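Local coordinates for protein eEF1A lysine and N-terminal methyltransferase (PDB 5WCJ) that methylates elongation factor 1-alpha at its N-terminal glycine and at a lysine, this chain being the C-terminal, glycine-modifying domain, at residues A[21-32]-A[189-200]. Sequence-based numbering, arbitrary orientation.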
loop_
_atom_site.group_PDB
_atom_site.type_symbol
_atom_site.label_atom_id
_atom_site.label_comp_id
_atom_site.label_asym_id
_atom_site.label_seq_id
_atom_site.Cartn_x
_atom_site.Cartn_y
_atom_site.Cartn_z
ATOM N N GLU A 21 8.460 -11.647 2.875
ATOM C CA GLU A 21 9.519 -10.768 2.389
ATOM C C GLU A 21 9.006 -9.633 1.512
ATOM O O GLU A 21 9.486 -8.521 1.656
ATOM C CB GLU A 21 10.634 -11.554 1.675
ATOM C CG GLU A 21 11.570 -12.283 2.623
ATOM C CD GLU A 21 12.332 -11.341 3.554
ATOM O OE1 GLU A 21 13.119 -10.499 3.065
ATOM O OE2 GLU A 21 12.147 -11.445 4.784
ATOM N N HIS A 22 8.024 -9.880 0.640
ATOM C CA HIS A 22 7.544 -8.776 -0.197
ATOM C C HIS A 22 6.721 -7.791 0.628
ATOM O O HIS A 22 6.775 -6.590 0.370
ATOM C CB HIS A 22 6.894 -9.227 -1.508
ATOM C CG HIS A 22 5.442 -9.583 -1.415
ATOM N ND1 HIS A 22 5.007 -10.871 -1.189
ATOM C CD2 HIS A 22 4.329 -8.838 -1.612
ATOM C CE1 HIS A 22 3.684 -10.891 -1.196
ATOM N NE2 HIS A 22 3.247 -9.672 -1.455
ATOM N N HIS A 23 6.034 -8.271 1.662
ATOM C CA HIS A 23 5.342 -7.338 2.577
ATOM C C HIS A 23 6.275 -6.432 3.346
ATOM O O HIS A 23 6.023 -5.225 3.439
ATOM C CB HIS A 23 4.377 -8.074 3.503
ATOM C CG HIS A 23 3.142 -8.545 2.810
ATOM N ND1 HIS A 23 2.330 -9.528 3.330
ATOM C CD2 HIS A 23 2.578 -8.169 1.632
ATOM C CE1 HIS A 23 1.313 -9.732 2.508
ATOM N NE2 HIS A 23 1.443 -8.928 1.464
ATOM N N LYS A 24 7.360 -6.988 3.890
ATOM C CA LYS A 24 8.391 -6.167 4.544
ATOM C C LYS A 24 8.938 -5.077 3.626
ATOM O O LYS A 24 9.114 -3.932 4.039
ATOM C CB LYS A 24 9.556 -7.044 5.007
ATOM C CG LYS A 24 9.223 -8.000 6.139
ATOM C CD LYS A 24 10.397 -8.935 6.383
ATOM C CE LYS A 24 10.177 -9.816 7.603
ATOM N NZ LYS A 24 10.929 -11.097 7.472
ATOM N N ALA A 25 9.199 -5.432 2.376
ATOM C CA ALA A 25 9.634 -4.448 1.366
ATOM C C ALA A 25 8.599 -3.358 1.073
ATOM O O ALA A 25 8.964 -2.190 0.907
ATOM C CB ALA A 25 10.012 -5.164 0.086
ATOM N N MET A 26 7.308 -3.722 1.017
ATOM C CA MET A 26 6.259 -2.707 0.781
ATOM C C MET A 26 6.153 -1.718 1.953
ATOM O O MET A 26 6.121 -0.514 1.740
ATOM C CB MET A 26 4.907 -3.343 0.473
ATOM C CG MET A 26 4.920 -4.118 -0.837
ATOM S SD MET A 26 3.422 -5.062 -1.088
ATOM C CE MET A 26 2.379 -3.793 -1.750
ATOM N N ILE A 27 6.160 -2.249 3.170
ATOM C CA ILE A 27 6.130 -1.446 4.396
ATOM C C ILE A 27 7.341 -0.497 4.437
ATOM O O ILE A 27 7.216 0.662 4.828
ATOM C CB ILE A 27 6.048 -2.370 5.647
ATOM C CG1 ILE A 27 4.679 -3.068 5.708
ATOM C CG2 ILE A 27 6.256 -1.569 6.919
ATOM C CD1 ILE A 27 4.674 -4.372 6.485
ATOM N N ALA A 28 8.488 -0.955 3.953
ATOM C CA ALA A 28 9.701 -0.126 3.883
ATOM C C ALA A 28 9.504 1.163 3.100
ATOM O O ALA A 28 10.160 2.165 3.382
ATOM C CB ALA A 28 10.872 -0.933 3.327
ATOM N N GLY A 29 8.573 1.163 2.133
ATOM C CA GLY A 29 8.256 2.342 1.373
ATOM C C GLY A 29 7.720 3.530 2.128
ATOM O O GLY A 29 7.784 4.670 1.628
ATOM N N LEU A 30 7.170 3.273 3.315
ATOM C CA LEU A 30 6.745 4.362 4.192
ATOM C C LEU A 30 7.912 5.309 4.547
ATOM O O LEU A 30 7.694 6.507 4.828
ATOM C CB LEU A 30 6.114 3.806 5.462
ATOM C CG LEU A 30 4.867 2.939 5.330
ATOM C CD1 LEU A 30 4.408 2.417 6.688
ATOM C CD2 LEU A 30 3.762 3.720 4.664
ATOM N N ALA A 31 9.145 4.800 4.497
ATOM C CA ALA A 31 10.324 5.663 4.703
ATOM C C ALA A 31 10.455 6.828 3.700
ATOM O O ALA A 31 11.071 7.841 4.023
ATOM C CB ALA A 31 11.584 4.828 4.725
ATOM N N LEU A 32 9.832 6.733 2.517
ATOM C CA LEU A 32 9.842 7.846 1.561
ATOM C C LEU A 32 8.899 9.008 1.897
ATOM O O LEU A 32 8.876 9.997 1.157
ATOM C CB LEU A 32 9.534 7.349 0.138
ATOM C CG LEU A 32 10.455 6.240 -0.378
ATOM C CD1 LEU A 32 9.986 5.750 -1.734
ATOM C CD2 LEU A 32 11.885 6.739 -0.462
ATOM N N ARG A 189 12.748 -2.233 -5.733
ATOM C CA ARG A 189 13.372 -3.224 -4.875
ATOM C C ARG A 189 13.079 -4.614 -5.396
ATOM O O ARG A 189 11.913 -4.988 -5.465
ATOM C CB ARG A 189 12.894 -3.085 -3.437
ATOM C CG ARG A 189 13.664 -3.997 -2.475
ATOM C CD ARG A 189 13.423 -3.768 -1.022
ATOM N NE ARG A 189 13.507 -2.358 -0.695
ATOM C CZ ARG A 189 13.489 -1.863 0.528
ATOM N NH1 ARG A 189 13.399 -2.656 1.585
ATOM N NH2 ARG A 189 13.554 -0.543 0.676
ATOM N N ARG A 190 14.122 -5.374 -5.757
ATOM C CA ARG A 190 13.972 -6.811 -6.074
ATOM C C ARG A 190 13.952 -7.570 -4.745
ATOM O O ARG A 190 14.638 -7.185 -3.811
ATOM C CB ARG A 190 15.090 -7.338 -6.980
ATOM C CG ARG A 190 15.418 -6.509 -8.214
ATOM C CD ARG A 190 14.243 -6.254 -9.138
ATOM N NE ARG A 190 14.185 -7.198 -10.257
ATOM C CZ ARG A 190 13.614 -8.404 -10.254
ATOM N NH1 ARG A 190 13.010 -8.892 -9.171
ATOM N NH2 ARG A 190 13.646 -9.135 -11.368
ATOM N N ILE A 191 13.143 -8.614 -4.636
ATOM C CA ILE A 191 12.985 -9.336 -3.373
ATOM C C ILE A 191 13.823 -10.614 -3.418
ATOM O O ILE A 191 13.766 -11.377 -4.385
ATOM C CB ILE A 191 11.505 -9.650 -3.071
ATOM C CG1 ILE A 191 10.633 -8.382 -3.135
ATOM C CG2 ILE A 191 11.348 -10.322 -1.711
ATOM C CD1 ILE A 191 11.155 -7.220 -2.321
ATOM N N GLU A 192 14.594 -10.846 -2.357
ATOM C CA GLU A 192 15.474 -12.018 -2.274
ATOM C C GLU A 192 14.655 -13.287 -2.349
ATOM O O GLU A 192 13.655 -13.417 -1.648
ATOM C CB GLU A 192 16.270 -12.003 -0.950
ATOM N N GLY A 193 15.053 -14.200 -3.225
ATOM C CA GLY A 193 14.443 -15.519 -3.305
ATOM C C GLY A 193 13.105 -15.567 -4.017
ATOM O O GLY A 193 12.390 -16.562 -3.905
ATOM N N GLU A 194 12.739 -14.501 -4.735
ATOM C CA GLU A 194 11.478 -14.504 -5.488
ATOM C C GLU A 194 11.518 -13.547 -6.657
ATOM O O GLU A 194 12.381 -12.680 -6.737
ATOM C CB GLU A 194 10.275 -14.261 -4.576
ATOM C CG GLU A 194 10.274 -12.960 -3.812
ATOM C CD GLU A 194 9.132 -12.887 -2.799
ATOM O OE1 GLU A 194 8.184 -12.104 -3.014
ATOM O OE2 GLU A 194 9.176 -13.622 -1.782
ATOM N N VAL A 195 10.602 -13.752 -7.601
ATOM C CA VAL A 195 10.570 -12.957 -8.834
ATOM C C VAL A 195 9.970 -11.528 -8.645
ATOM O O VAL A 195 10.239 -10.627 -9.426
ATOM C CB VAL A 195 9.811 -13.738 -9.947
ATOM C CG1 VAL A 195 8.323 -13.844 -9.656
ATOM C CG2 VAL A 195 10.080 -13.140 -11.318
ATOM N N ASN A 196 9.162 -11.365 -7.611
ATOM C CA ASN A 196 8.458 -10.100 -7.291
ATOM C C ASN A 196 9.409 -8.944 -7.200
ATOM O O ASN A 196 10.523 -9.086 -6.662
ATOM C CB ASN A 196 7.757 -10.205 -5.923
ATOM C CG ASN A 196 6.776 -11.336 -5.859
ATOM O OD1 ASN A 196 7.152 -12.497 -6.071
ATOM N ND2 ASN A 196 5.507 -11.021 -5.601
ATOM N N GLU A 197 9.001 -7.801 -7.716
ATOM C CA GLU A 197 9.674 -6.586 -7.351
ATOM C C GLU A 197 8.689 -5.535 -6.858
ATOM O O GLU A 197 7.522 -5.526 -7.253
ATOM C CB GLU A 197 10.536 -6.076 -8.474
ATOM C CG GLU A 197 9.833 -5.541 -9.671
ATOM C CD GLU A 197 10.817 -5.306 -10.812
ATOM O OE1 GLU A 197 11.534 -6.274 -11.212
ATOM O OE2 GLU A 197 10.861 -4.162 -11.305
ATOM N N ILE A 198 9.170 -4.668 -5.983
ATOM C CA ILE A 198 8.334 -3.637 -5.401
ATOM C C ILE A 198 8.734 -2.334 -6.052
ATOM O O ILE A 198 9.923 -1.990 -6.102
ATOM C CB ILE A 198 8.446 -3.546 -3.854
ATOM C CG1 ILE A 198 8.151 -4.897 -3.190
ATOM C CG2 ILE A 198 7.543 -2.430 -3.346
ATOM C CD1 ILE A 198 6.847 -5.560 -3.616
ATOM N N LEU A 199 7.742 -1.626 -6.598
ATOM C CA LEU A 199 7.946 -0.331 -7.150
ATOM C C LEU A 199 7.399 0.707 -6.186
ATOM O O LEU A 199 6.298 0.578 -5.674
ATOM C CB LEU A 199 7.234 -0.181 -8.482
ATOM C CG LEU A 199 7.433 -1.325 -9.485
ATOM C CD1 LEU A 199 6.694 -0.989 -10.772
ATOM C CD2 LEU A 199 8.876 -1.572 -9.768
ATOM N N PHE A 200 8.168 1.752 -5.982
ATOM C CA PHE A 200 7.780 2.862 -5.106
ATOM C C PHE A 200 7.731 4.096 -5.990
ATOM O O PHE A 200 8.766 4.520 -6.572
ATOM C CB PHE A 200 8.811 3.079 -4.010
ATOM C CG PHE A 200 9.180 1.849 -3.249
ATOM C CD1 PHE A 200 8.457 1.470 -2.119
ATOM C CD2 PHE A 200 10.285 1.071 -3.633
ATOM C CE1 PHE A 200 8.806 0.338 -1.411
ATOM C CE2 PHE A 200 10.633 -0.060 -2.925
ATOM C CZ PHE A 200 9.907 -0.416 -1.797
#
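Ala25 and Met26 of helix 21-28 rest on Ile198, at the heart of a mainly apolar contact that no hydrogen bond crosses. Ile198 can be followed outward from CB: CG1, set anti to the carbonyl carbon (chi1 -55°), is carried to within 3.8 Å of Ala25 CB; CG2 meets Met26 CG where the two side chains cross at about a right angle, and also sits over one face of the Phe200 ring, toward its rim; and CD1, at the tip, reaches Met26 CG at 3.7 Å and stops near His22 O. Cut back to alanine, this isoleucine would lose CG1, CG2 and CD1, which is likely to open a gap beside Ala25 and Met26 and take a contact from the Phe200 ring. Ala25 CB is also pressed tightly by Ile191 CD1, at 3.4 Å. Phe200 turns its edge to the helix, Ala25 O lying in the ring plane 3.4 Å from CZ, while Gly29, without a side chain, lets CE1 come within 3.5 Å of its CA. Leu32 CD1 crosses to Phe200 CB, and the Arg189 guanidinium lies against Ala28 CB. Near the hairpin turn, Glu194 OE1 approaches His22 CB at 3.5 Å, whereas His22 NE2 is hydrogen-bonded to Asp124 OD1, its side chain about 5 Å from the bound S-adenosyl-L-homocysteine. The helix thus packs over the antiparallel hairpin of strands 185-190 and 197-202, at the edge of the seven-stranded Rossmann-like methyltransferase sheet, with strand 158-164 beside the hairpin and helix 55-63 against His23 and Ile27.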